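Local structure of diguanylate cyclase (Marinobacter aquaeolei VT8, 3IGN) at residues 67-72 and 112-117. The protein probably catalyses the condensation of two GTP molecules into the second messenger cyclic di-GMP, the task of the GGDEF domain seen here with that product bound. Sequence-based numbering, arbitrary orientation.
Sequences RHTADV and EAIEKS
H68 and S117 make the polar half of this contact between helix 59-74 and the end of helix 100-115 with the turn that follows it. H68 NE2 donates to S117 OG at 2.7 Å with an N-H...O angle of 167°, and the oxygen lies 2° from the imidazole plane, so the bond is nearly straight and meets the ring at its edge. CB of H68 points toward the other segment and CG is anti to the backbone N (chi1 -178°). S117 OG in turn donates to A113 O at 2.6 Å, so the one hydroxyl receives from the ring and gives to the carbonyl four residues earlier. One face of the imidazole is lined by V72 CG2, 3.5 Å above the plane and offset toward the rim.

The apolar contacts lie beside this pair of bonds. V72 CG1, anti to its backbone N, reaches A113 CB at 3.7 Å and also packs near I114 CG1. The tip of I114 does the remaining work: CD1 meets T69 CG2 at 3.6 Å, the two side chains crossing obliquely. T69 OG1 is itself hydrogen-bonded to V65 O and Y128 OH, while the T69 side chain also touches F45 and I47, which sets helix 59-74 against strand 40-47 of the central sheet. The contact packs this helix against the end of the one carrying R109, which binds c-di-GMP.

The two consecutive hydrogen bonds are consistent with NE2 carrying a proton, and they satisfy the buried S117 OG as acceptor and donor; the polar link ties helix 59-74 to the turn after helix 100-115, beside close methyl packing.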
# COMPACT_ATOMS: atom_id res chain seq x y z
N ARG A 67 7.52 0.07 10.15
CA ARG A 67 6.64 0.77 11.08
C ARG A 67 6.44 2.22 10.67
O ARG A 67 5.33 2.75 10.77
CB ARG A 67 7.19 0.71 12.50
CG ARG A 67 6.74 -0.51 13.28
CD ARG A 67 7.16 -0.42 14.74
NE ARG A 67 8.60 -0.55 14.91
CZ ARG A 67 9.19 -1.54 15.56
NH1 ARG A 67 8.46 -2.50 16.12
NH2 ARG A 67 10.51 -1.59 15.66
N HIS A 68 7.50 2.87 10.21
CA HIS A 68 7.39 4.26 9.79
C HIS A 68 6.49 4.37 8.56
O HIS A 68 5.69 5.29 8.45
CB HIS A 68 8.77 4.84 9.46
CG HIS A 68 8.72 6.29 9.07
ND1 HIS A 68 8.33 7.27 9.95
CD2 HIS A 68 9.00 6.91 7.90
CE1 HIS A 68 8.36 8.44 9.33
NE2 HIS A 68 8.77 8.25 8.09
N THR A 69 6.64 3.42 7.64
CA THR A 69 5.84 3.41 6.43
C THR A 69 4.36 3.29 6.79
O THR A 69 3.51 3.99 6.24
CB THR A 69 6.23 2.22 5.52
OG1 THR A 69 7.62 2.33 5.18
CG2 THR A 69 5.40 2.24 4.24
N ALA A 70 4.06 2.40 7.73
CA ALA A 70 2.69 2.20 8.18
C ALA A 70 2.18 3.47 8.86
O ALA A 70 1.03 3.86 8.68
CB ALA A 70 2.61 1.02 9.15
N ASP A 71 3.05 4.11 9.65
CA ASP A 71 2.66 5.33 10.33
C ASP A 71 2.37 6.44 9.34
O ASP A 71 1.39 7.17 9.49
CB ASP A 71 3.75 5.77 11.32
CG ASP A 71 3.86 4.83 12.50
OD1 ASP A 71 2.87 4.15 12.82
OD2 ASP A 71 4.95 4.78 13.13
N VAL A 72 3.21 6.57 8.32
CA VAL A 72 3.01 7.59 7.31
C VAL A 72 1.67 7.34 6.62
O VAL A 72 0.91 8.27 6.36
CB VAL A 72 4.13 7.56 6.25
CG1 VAL A 72 3.77 8.47 5.08
CG2 VAL A 72 5.45 8.03 6.87
N GLU A 112 5.77 11.16 -1.31
CA GLU A 112 6.58 12.30 -0.93
C GLU A 112 6.90 12.31 0.55
O GLU A 112 8.03 12.62 0.95
CB GLU A 112 5.87 13.60 -1.32
CG GLU A 112 6.81 14.79 -1.45
CD GLU A 112 6.10 16.03 -1.97
OE1 GLU A 112 5.18 15.88 -2.81
OE2 GLU A 112 6.47 17.15 -1.56
N ALA A 113 5.92 11.96 1.38
CA ALA A 113 6.14 11.94 2.82
C ALA A 113 7.21 10.91 3.17
O ALA A 113 8.00 11.12 4.09
CB ALA A 113 4.84 11.61 3.54
N ILE A 114 7.23 9.81 2.44
CA ILE A 114 8.21 8.77 2.68
C ILE A 114 9.58 9.21 2.16
O ILE A 114 10.60 9.01 2.81
CB ILE A 114 7.80 7.45 1.99
CG1 ILE A 114 6.51 6.93 2.64
CG2 ILE A 114 8.95 6.44 2.07
CD1 ILE A 114 6.50 5.45 2.98
N GLU A 115 9.58 9.84 0.98
CA GLU A 115 10.81 10.31 0.36
C GLU A 115 11.52 11.34 1.25
O GLU A 115 12.75 11.35 1.34
CB GLU A 115 10.50 10.92 -1.01
CG GLU A 115 11.72 11.26 -1.86
CD GLU A 115 11.34 11.90 -3.19
OE1 GLU A 115 10.47 12.80 -3.18
OE2 GLU A 115 11.89 11.50 -4.23
N LYS A 116 10.74 12.20 1.91
CA LYS A 116 11.29 13.23 2.79
C LYS A 116 11.59 12.72 4.19
O LYS A 116 12.10 13.47 5.04
CB LYS A 116 10.32 14.40 2.87
N SER A 117 11.30 11.45 4.44
CA SER A 117 11.52 10.85 5.74
C SER A 117 12.95 10.46 6.05
O SER A 117 13.79 10.29 5.16
CB SER A 117 10.66 9.60 5.91
OG SER A 117 9.29 9.92 6.03